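Local coordinates for protein KLLA0F12672p (Kluyveromyces lactis, PDB 4M3O) that probably dephosphorylates the C-terminal domain of the largest RNA polymerase II subunit, through the N-terminal, zinc-binding domain of an Rtr1/RPAP2-family phosphatase, at residues L13-V27 with E130-D142. Residues are numbered along the deposited sequence; the frame is centred on the assembly and turned at random.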
ATOM      1  N   LEU A  13      -7.949   5.654 -10.418  1.00 38.16           N
ATOM      2  CA  LEU A  13      -7.939   7.101 -10.616  1.00 43.21           C
ATOM      3  C   LEU A  13      -8.715   7.635 -11.834  1.00 47.65           C
ATOM      4  O   LEU A  13      -8.912   8.865 -11.952  1.00 43.32           O
ATOM      5  CB  LEU A  13      -6.509   7.560 -10.732  1.00 39.82           C
ATOM      6  CG  LEU A  13      -5.659   7.451  -9.450  1.00 41.67           C
ATOM      7  CD1 LEU A  13      -4.239   7.800  -9.839  1.00 44.07           C
ATOM      8  CD2 LEU A  13      -6.114   8.383  -8.320  1.00 42.48           C
ATOM      9  N   LYS A  14      -9.134   6.727 -12.729  1.00 46.52           N
ATOM     10  CA  LYS A  14      -9.633   7.131 -14.056  1.00 50.59           C
ATOM     11  C   LYS A  14     -10.725   8.234 -13.949  1.00 47.16           C
ATOM     12  O   LYS A  14     -10.634   9.263 -14.596  1.00 51.10           O
ATOM     13  CB  LYS A  14     -10.051   5.890 -14.836  1.00 53.66           C
ATOM     14  CG  LYS A  14     -10.874   6.118 -16.086  1.00 66.62           C
ATOM     15  CD  LYS A  14     -11.128   4.791 -16.779  1.00 70.17           C
ATOM     16  CE  LYS A  14     -11.731   5.022 -18.150  1.00 82.11           C
ATOM     17  NZ  LYS A  14     -11.268   3.986 -19.114  1.00 89.35           N
ATOM     18  N   PRO A  15     -11.686   8.091 -13.044  1.00 50.49           N
ATOM     19  CA  PRO A  15     -12.749   9.104 -13.012  1.00 47.39           C
ATOM     20  C   PRO A  15     -12.306  10.505 -12.717  1.00 46.33           C
ATOM     21  O   PRO A  15     -13.089  11.434 -12.927  1.00 46.99           O
ATOM     22  CB  PRO A  15     -13.618   8.677 -11.835  1.00 50.28           C
ATOM     23  CG  PRO A  15     -13.395   7.217 -11.715  1.00 55.87           C
ATOM     24  CD  PRO A  15     -11.935   7.004 -12.089  1.00 53.05           C
ATOM     25  N   TYR A  16     -11.114  10.657 -12.122  1.00 44.52           N
ATOM     26  CA  TYR A  16     -10.741  11.899 -11.462  1.00 41.76           C
ATOM     27  C   TYR A  16      -9.658  12.609 -12.249  1.00 42.49           C
ATOM     28  O   TYR A  16      -9.242  13.691 -11.833  1.00 46.70           O
ATOM     29  CB  TYR A  16     -10.312  11.597  -9.997  1.00 42.50           C
ATOM     30  CG  TYR A  16     -11.409  10.846  -9.257  1.00 43.87           C
ATOM     31  CD1 TYR A  16     -11.300   9.470  -8.943  1.00 48.36           C
ATOM     32  CD2 TYR A  16     -12.600  11.479  -8.948  1.00 43.55           C
ATOM     33  CE1 TYR A  16     -12.350   8.786  -8.272  1.00 46.71           C
ATOM     34  CE2 TYR A  16     -13.643  10.814  -8.284  1.00 45.59           C
ATOM     35  CZ  TYR A  16     -13.517   9.469  -7.948  1.00 46.55           C
ATOM     36  OH  TYR A  16     -14.602   8.860  -7.336  1.00 52.71           O
ATOM     37  N   THR A  17      -9.230  12.044 -13.382  1.00 44.44           N
ATOM     38  CA  THR A  17      -8.136  12.626 -14.167  1.00 48.15           C
ATOM     39  C   THR A  17      -8.388  14.074 -14.572  1.00 49.01           C
ATOM     40  O   THR A  17      -7.412  14.822 -14.660  1.00 49.84           O
ATOM     41  CB  THR A  17      -7.779  11.860 -15.472  1.00 53.49           C
ATOM     42  OG1 THR A  17      -8.924  11.750 -16.330  1.00 54.58           O
ATOM     43  CG2 THR A  17      -7.237  10.468 -15.158  1.00 58.01           C
ATOM     44  N   ASN A  18      -9.623  14.506 -14.781  1.00 43.81           N
ATOM     45  CA  ASN A  18      -9.863  15.887 -15.173  1.00 47.39           C
ATOM     46  C   ASN A  18     -10.405  16.790 -14.071  1.00 49.35           C
ATOM     47  O   ASN A  18     -10.842  17.876 -14.340  1.00 47.48           O
ATOM     48  CB  ASN A  18     -10.746  15.946 -16.429  1.00 47.84           C
ATOM     49  CG  ASN A  18     -10.730  17.302 -17.116  1.00 48.35           C
ATOM     50  OD1 ASN A  18     -11.751  17.875 -17.361  1.00 50.15           O
ATOM     51  ND2 ASN A  18      -9.585  17.786 -17.429  1.00 45.31           N
ATOM     52  N   HIS A  19     -10.364  16.347 -12.825  1.00 45.59           N
ATOM     53  CA  HIS A  19     -10.883  17.147 -11.729  1.00 47.91           C
ATOM     54  C   HIS A  19      -9.832  18.050 -11.253  1.00 48.16           C
ATOM     55  O   HIS A  19      -8.705  17.650 -11.098  1.00 67.93           O
ATOM     56  CB  HIS A  19     -11.243  16.283 -10.536  1.00 45.31           C
ATOM     57  CG  HIS A  19     -12.517  15.539 -10.659  1.00 42.21           C
ATOM     58  ND1 HIS A  19     -13.437  15.568  -9.717  1.00 49.63           N
ATOM     59  CD2 HIS A  19     -12.972  14.688 -11.620  1.00 42.87           C
ATOM     60  CE1 HIS A  19     -14.442  14.795 -10.063  1.00 44.56           C
ATOM     61  NE2 HIS A  19     -14.158  14.261 -11.235  1.00 48.93           N
ATOM     62  N   ARG A  20     -10.136  19.276 -10.953  1.00 51.26           N
ATOM     63  CA  ARG A  20      -9.053  20.061 -10.448  1.00 55.96           C
ATOM     64  C   ARG A  20      -9.069  20.087  -8.954  1.00 53.37           C
ATOM     65  O   ARG A  20      -8.119  20.449  -8.334  1.00 46.08           O
ATOM     66  CB  ARG A  20      -9.031  21.451 -11.030  1.00 57.08           C
ATOM     67  CG  ARG A  20     -10.324  22.188 -11.036  1.00 57.97           C
ATOM     68  CD  ARG A  20     -10.322  23.177 -12.185  1.00 58.51           C
ATOM     69  NE  ARG A  20      -9.582  24.368 -11.857  1.00 58.36           N
ATOM     70  CZ  ARG A  20      -9.984  25.256 -10.973  1.00 65.05           C
ATOM     71  NH1 ARG A  20     -11.120  25.101 -10.342  1.00 63.13           N
ATOM     72  NH2 ARG A  20      -9.244  26.306 -10.712  1.00 73.42           N
ATOM     73  N   GLN A  21     -10.191  19.689  -8.408  1.00 51.07           N
ATOM     74  CA  GLN A  21     -10.346  19.485  -6.976  1.00 54.04           C
ATOM     75  C   GLN A  21     -11.209  18.278  -6.666  1.00 49.03           C
ATOM     76  O   GLN A  21     -12.147  17.957  -7.387  1.00 44.54           O
ATOM     77  CB  GLN A  21     -10.907  20.699  -6.285  1.00 61.54           C
ATOM     78  CG  GLN A  21      -9.885  21.803  -6.221  1.00 73.62           C
ATOM     79  CD  GLN A  21     -10.289  22.836  -5.225  1.00 82.37           C
ATOM     80  OE1 GLN A  21     -11.476  23.109  -5.070  1.00 80.11           O
ATOM     81  NE2 GLN A  21      -9.313  23.415  -4.532  1.00 89.57           N
ATOM     82  N   LEU A  22     -10.867  17.618  -5.578  1.00 44.54           N
ATOM     83  CA  LEU A  22     -11.636  16.475  -5.100  1.00 44.91           C
ATOM     84  C   LEU A  22     -12.383  16.814  -3.834  1.00 39.96           C
ATOM     85  O   LEU A  22     -11.878  17.571  -2.979  1.00 38.03           O
ATOM     86  CB  LEU A  22     -10.677  15.331  -4.806  1.00 44.77           C
ATOM     87  CG  LEU A  22      -9.935  14.784  -5.978  1.00 45.45           C
ATOM     88  CD1 LEU A  22      -8.996  13.684  -5.518  1.00 46.21           C
ATOM     89  CD2 LEU A  22     -10.912  14.278  -7.054  1.00 49.10           C
ATOM     90  N   THR A  23     -13.568  16.240  -3.699  1.00 40.99           N
ATOM     91  CA  THR A  23     -14.268  16.268  -2.423  1.00 40.22           C
ATOM     92  C   THR A  23     -13.635  15.210  -1.491  1.00 38.09           C
ATOM     93  O   THR A  23     -12.905  14.282  -1.933  1.00 37.90           O
ATOM     94  CB  THR A  23     -15.762  15.920  -2.560  1.00 41.93           C
ATOM     95  OG1 THR A  23     -15.905  14.563  -2.984  1.00 42.00           O
ATOM     96  CG2 THR A  23     -16.535  16.850  -3.593  1.00 44.87           C
ATOM     97  N   ILE A  24     -13.979  15.331  -0.228  1.00 41.82           N
ATOM     98  CA  ILE A  24     -13.628  14.374   0.804  1.00 44.06           C
ATOM     99  C   ILE A  24     -14.146  12.998   0.476  1.00 38.90           C
ATOM    100  O   ILE A  24     -13.429  12.011   0.652  1.00 40.57           O
ATOM    101  CB  ILE A  24     -14.099  14.839   2.221  1.00 55.51           C
ATOM    102  CG1 ILE A  24     -13.483  16.226   2.573  1.00 68.27           C
ATOM    103  CG2 ILE A  24     -13.577  13.852   3.281  1.00 53.92           C
ATOM    104  CD1 ILE A  24     -14.336  17.189   3.416  1.00 68.72           C
ATOM    105  N   ARG A  25     -15.341  12.893  -0.084  1.00 41.33           N
ATOM    106  CA  ARG A  25     -15.865  11.559  -0.442  1.00 45.17           C
ATOM    107  C   ARG A  25     -15.115  10.903  -1.562  1.00 45.30           C
ATOM    108  O   ARG A  25     -15.043   9.684  -1.604  1.00 44.26           O
ATOM    109  CB  ARG A  25     -17.337  11.574  -0.874  1.00 47.72           C
ATOM    110  CG  ARG A  25     -18.295  11.813   0.258  1.00 53.69           C
ATOM    111  CD  ARG A  25     -18.471  10.558   1.109  1.00 56.07           C
ATOM    112  NE  ARG A  25     -18.519  10.839   2.530  1.00 55.44           N
ATOM    113  CZ  ARG A  25     -19.507  11.442   3.149  1.00 60.96           C
ATOM    114  NH1 ARG A  25     -20.610  11.858   2.492  1.00 84.17           N
ATOM    115  NH2 ARG A  25     -19.430  11.600   4.444  1.00 61.43           N
ATOM    116  N   GLU A  26     -14.659  11.704  -2.537  1.00 43.35           N
ATOM    117  CA  GLU A  26     -13.968  11.175  -3.699  1.00 40.00           C
ATOM    118  C   GLU A  26     -12.580  10.706  -3.244  1.00 35.51           C
ATOM    119  O   GLU A  26     -12.137   9.714  -3.686  1.00 37.54           O
ATOM    120  CB  GLU A  26     -13.864  12.226  -4.784  1.00 44.99           C
ATOM    121  CG  GLU A  26     -15.201  12.529  -5.471  1.00 51.12           C
ATOM    122  CD  GLU A  26     -15.191  13.814  -6.296  1.00 55.69           C
ATOM    123  OE1 GLU A  26     -15.887  13.836  -7.328  1.00 57.89           O
ATOM    124  OE2 GLU A  26     -14.506  14.803  -5.914  1.00 54.27           O
ATOM    125  N   VAL A  27     -11.932  11.445  -2.365  1.00 35.97           N
ATOM    126  CA  VAL A  27     -10.645  11.042  -1.763  1.00 41.35           C
ATOM    127  C   VAL A  27     -10.795   9.711  -1.011  1.00 43.22           C
ATOM    128  O   VAL A  27      -9.998   8.778  -1.172  1.00 46.34           O
ATOM    129  CB  VAL A  27     -10.116  12.105  -0.797  1.00 40.32           C
ATOM    130  CG1 VAL A  27      -8.955  11.549   0.001  1.00 41.29           C
ATOM    131  CG2 VAL A  27      -9.632  13.344  -1.545  1.00 43.03           C
ATOM    132  N   GLU A 130       0.437  13.395   6.572  1.00 46.79           N
ATOM    133  CA  GLU A 130      -0.463  14.341   5.865  1.00 48.51           C
ATOM    134  C   GLU A 130      -1.673  13.625   5.244  1.00 49.51           C
ATOM    135  O   GLU A 130      -1.552  12.620   4.515  1.00 43.84           O
ATOM    136  CB  GLU A 130       0.283  15.125   4.792  1.00 54.39           C
ATOM    137  CG  GLU A 130      -0.566  16.160   4.061  1.00 63.52           C
ATOM    138  CD  GLU A 130       0.257  17.167   3.269  1.00 68.88           C
ATOM    139  OE1 GLU A 130       1.508  17.068   3.253  1.00 84.35           O
ATOM    140  OE2 GLU A 130      -0.353  18.070   2.653  1.00 75.33           O
ATOM    141  N   ALA A 131      -2.845  14.166   5.551  1.00 46.32           N
ATOM    142  CA  ALA A 131      -4.072  13.566   5.152  1.00 45.40           C
ATOM    143  C   ALA A 131      -4.060  13.616   3.651  1.00 41.71           C
ATOM    144  O   ALA A 131      -3.529  14.576   3.051  1.00 40.63           O
ATOM    145  CB  ALA A 131      -5.249  14.350   5.725  1.00 50.18           C
ATOM    146  N   LEU A 132      -4.603  12.568   3.051  1.00 38.31           N
ATOM    147  CA  LEU A 132      -4.732  12.490   1.603  1.00 41.61           C
ATOM    148  C   LEU A 132      -5.413  13.687   1.024  1.00 44.22           C
ATOM    149  O   LEU A 132      -5.026  14.194  -0.050  1.00 43.31           O
ATOM    150  CB  LEU A 132      -5.543  11.280   1.198  1.00 46.12           C
ATOM    151  CG  LEU A 132      -4.760  10.154   0.612  1.00 56.42           C
ATOM    152  CD1 LEU A 132      -4.135   9.425   1.802  1.00 54.32           C
ATOM    153  CD2 LEU A 132      -5.655   9.257  -0.257  1.00 53.64           C
ATOM    154  N   PHE A 133      -6.447  14.132   1.723  1.00 47.35           N
ATOM    155  CA  PHE A 133      -7.272  15.245   1.275  1.00 47.15           C
ATOM    156  C   PHE A 133      -6.378  16.499   1.205  1.00 46.73           C
ATOM    157  O   PHE A 133      -6.620  17.329   0.347  1.00 40.06           O
ATOM    158  CB  PHE A 133      -8.497  15.422   2.207  1.00 50.16           C
ATOM    159  CG  PHE A 133      -9.363  16.596   1.855  1.00 49.23           C
ATOM    160  CD1 PHE A 133     -10.151  16.571   0.709  1.00 51.72           C
ATOM    161  CD2 PHE A 133      -9.399  17.723   2.679  1.00 55.74           C
ATOM    162  CE1 PHE A 133     -10.938  17.663   0.346  1.00 51.17           C
ATOM    163  CE2 PHE A 133     -10.199  18.818   2.335  1.00 59.35           C
ATOM    164  CZ  PHE A 133     -10.977  18.783   1.176  1.00 54.01           C
ATOM    165  N   ALA A 134      -5.316  16.591   2.032  1.00 47.11           N
ATOM    166  CA  ALA A 134      -4.400  17.772   2.035  1.00 43.72           C
ATOM    167  C   ALA A 134      -3.246  17.660   1.043  1.00 49.13           C
ATOM    168  O   ALA A 134      -2.387  18.556   0.947  1.00 51.39           O
ATOM    169  CB  ALA A 134      -3.863  18.051   3.439  1.00 45.82           C
ATOM    170  N   ARG A 135      -3.241  16.606   0.235  1.00 45.74           N
ATOM    171  CA  ARG A 135      -2.156  16.408  -0.722  1.00 47.35           C
ATOM    172  C   ARG A 135      -2.579  17.004  -2.085  1.00 46.56           C
ATOM    173  O   ARG A 135      -3.191  16.326  -2.920  1.00 43.99           O
ATOM    174  CB  ARG A 135      -1.794  14.918  -0.819  1.00 42.04           C
ATOM    175  CG  ARG A 135      -1.149  14.372   0.441  1.00 40.88           C
ATOM    176  CD  ARG A 135      -0.911  12.869   0.335  1.00 40.66           C
ATOM    177  NE  ARG A 135      -0.598  12.290   1.632  1.00 35.95           N
ATOM    178  CZ  ARG A 135       0.071  11.155   1.855  1.00 36.50           C
ATOM    179  NH1 ARG A 135       0.496  10.344   0.892  1.00 35.50           N
ATOM    180  NH2 ARG A 135       0.222  10.763   3.095  1.00 36.88           N
ATOM    181  N   VAL A 136      -2.262  18.274  -2.295  1.00 49.66           N
ATOM    182  CA  VAL A 136      -2.856  19.003  -3.436  1.00 53.80           C
ATOM    183  C   VAL A 136      -2.464  18.354  -4.758  1.00 49.89           C
ATOM    184  O   VAL A 136      -1.285  18.143  -5.057  1.00 47.84           O
ATOM    185  CB  VAL A 136      -2.515  20.517  -3.472  1.00 60.65           C
ATOM    186  CG1 VAL A 136      -2.573  21.130  -2.055  1.00 60.84           C
ATOM    187  CG2 VAL A 136      -1.168  20.766  -4.147  1.00 62.34           C
ATOM    188  N   GLY A 137      -3.470  18.011  -5.540  1.00 46.84           N
ATOM    189  CA  GLY A 137      -3.255  17.410  -6.851  1.00 46.03           C
ATOM    190  C   GLY A 137      -2.655  16.020  -6.839  1.00 44.27           C
ATOM    191  O   GLY A 137      -2.189  15.615  -7.856  1.00 48.59           O
ATOM    192  N   VAL A 138      -2.760  15.242  -5.743  1.00 45.92           N
ATOM    193  CA  VAL A 138      -2.208  13.847  -5.759  1.00 42.78           C
ATOM    194  C   VAL A 138      -2.863  12.934  -6.751  1.00 39.65           C
ATOM    195  O   VAL A 138      -2.336  11.892  -7.054  1.00 37.01           O
ATOM    196  CB  VAL A 138      -2.400  12.961  -4.480  1.00 38.39           C
ATOM    197  CG1 VAL A 138      -1.107  12.657  -3.797  1.00 40.06           C
ATOM    198  CG2 VAL A 138      -3.586  13.326  -3.581  1.00 40.83           C
ATOM    199  N   HIS A 139      -4.112  13.199  -7.073  1.00 42.30           N
ATOM    200  CA  HIS A 139      -4.803  12.421  -8.113  1.00 45.84           C
ATOM    201  C   HIS A 139      -4.318  12.676  -9.549  1.00 47.15           C
ATOM    202  O   HIS A 139      -4.757  11.969 -10.454  1.00 47.18           O
ATOM    203  CB  HIS A 139      -6.296  12.702  -8.081  1.00 47.45           C
ATOM    204  CG  HIS A 139      -6.637  14.141  -8.240  1.00 47.84           C
ATOM    205  ND1 HIS A 139      -7.377  14.615  -9.299  1.00 52.27           N
ATOM    206  CD2 HIS A 139      -6.327  15.211  -7.480  1.00 43.81           C
ATOM    207  CE1 HIS A 139      -7.503  15.925  -9.178  1.00 47.46           C
ATOM    208  NE2 HIS A 139      -6.888  16.304  -8.072  1.00 47.10           N
ATOM    209  N   LEU A 140      -3.451  13.674  -9.753  1.00 48.25           N
ATOM    210  CA  LEU A 140      -3.094  14.125 -11.111  1.00 51.64           C
ATOM    211  C   LEU A 140      -1.859  13.454 -11.630  1.00 55.70           C
ATOM    212  O   LEU A 140      -0.913  13.209 -10.870  1.00 53.88           O
ATOM    213  CB  LEU A 140      -2.854  15.631 -11.129  1.00 49.12           C
ATOM    214  CG  LEU A 140      -4.092  16.411 -10.681  1.00 55.31           C
ATOM    215  CD1 LEU A 140      -3.863  17.902 -10.496  1.00 58.51           C
ATOM    216  CD2 LEU A 140      -5.185  16.173 -11.678  1.00 55.65           C
ATOM    217  N   ASP A 141      -1.828  13.230 -12.936  1.00 53.22           N
ATOM    218  CA  ASP A 141      -0.630  12.680 -13.586  1.00 62.67           C
ATOM    219  C   ASP A 141       0.621  13.533 -13.421  1.00 57.90           C
ATOM    220  O   ASP A 141       1.704  12.998 -13.383  1.00 56.46           O
ATOM    221  CB  ASP A 141      -0.904  12.396 -15.068  1.00 71.47           C
ATOM    222  CG  ASP A 141      -1.873  11.225 -15.251  1.00 77.47           C
ATOM    223  OD1 ASP A 141      -2.862  11.340 -16.007  1.00 85.28           O
ATOM    224  OD2 ASP A 141      -1.659  10.188 -14.600  1.00 78.01           O
ATOM    225  N   ASP A 142       0.479  14.830 -13.200  1.00 60.62           N
ATOM    226  CA  ASP A 142       1.652  15.696 -12.969  1.00 66.03           C
ATOM    227  C   ASP A 142       2.112  15.873 -11.507  1.00 62.67           C
ATOM    228  O   ASP A 142       3.035  16.634 -11.245  1.00 62.36           O
ATOM    229  CB  ASP A 142       1.396  17.093 -13.572  1.00 78.00           C
ATOM    230  CG  ASP A 142       0.177  17.782 -12.967  1.00 79.23           C
ATOM    231  OD1 ASP A 142       0.349  18.636 -12.065  1.00 84.42           O
ATOM    232  OD2 ASP A 142      -0.949  17.445 -13.387  1.00 78.49           O
TER
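The loop joining helices 5-13 and 24-40 receives H139, which enters it from the irregular chain that follows helix 114-125. H139 ND1 donates to Y16 O (3.3 Å, N-H...O 153°). The acceptor lies in the imidazole plane, whereas the nitrogen stands well above the carbonyl plane; H19 N, closing the type I turn Y16-H19, reaches the same oxygen from the opposite face. L22 CD1 sits over one face of the imidazole, 3.6 Å from H139 CG, in a CH-pi contact, and L140 CG covers the other face, so the ring is sandwiched between two leucines. H139 CG lies between backbone N and carbonyl carbon, and this chi1 of 57° sets the ring between L22 CD1 and L140 CG with ND1 directed at Y16 O. Without the imidazole, as with an alanine here, Y16 O would probably keep only the H19 N bond of the two described, and a gap would be likely between L22 and L140. Farther along, I24 CG1 rests over the F133 ring in a second CH-pi contact, 3.8 Å from its centroid. V27 CG2 meets the edge of that ring at CD1 (4.0 Å), while V27 CG1 presses on L132 CB (3.6 Å). T23 is the N-cap of helix 24-40: its OG1 accepts from E26 N (3.2 Å), and E26 OE2 takes T23 N in return (2.8 Å). Away from the zinc site, segment 130-142 thus packs along an interhelical loop and the first turn of a helix begun by a capping box.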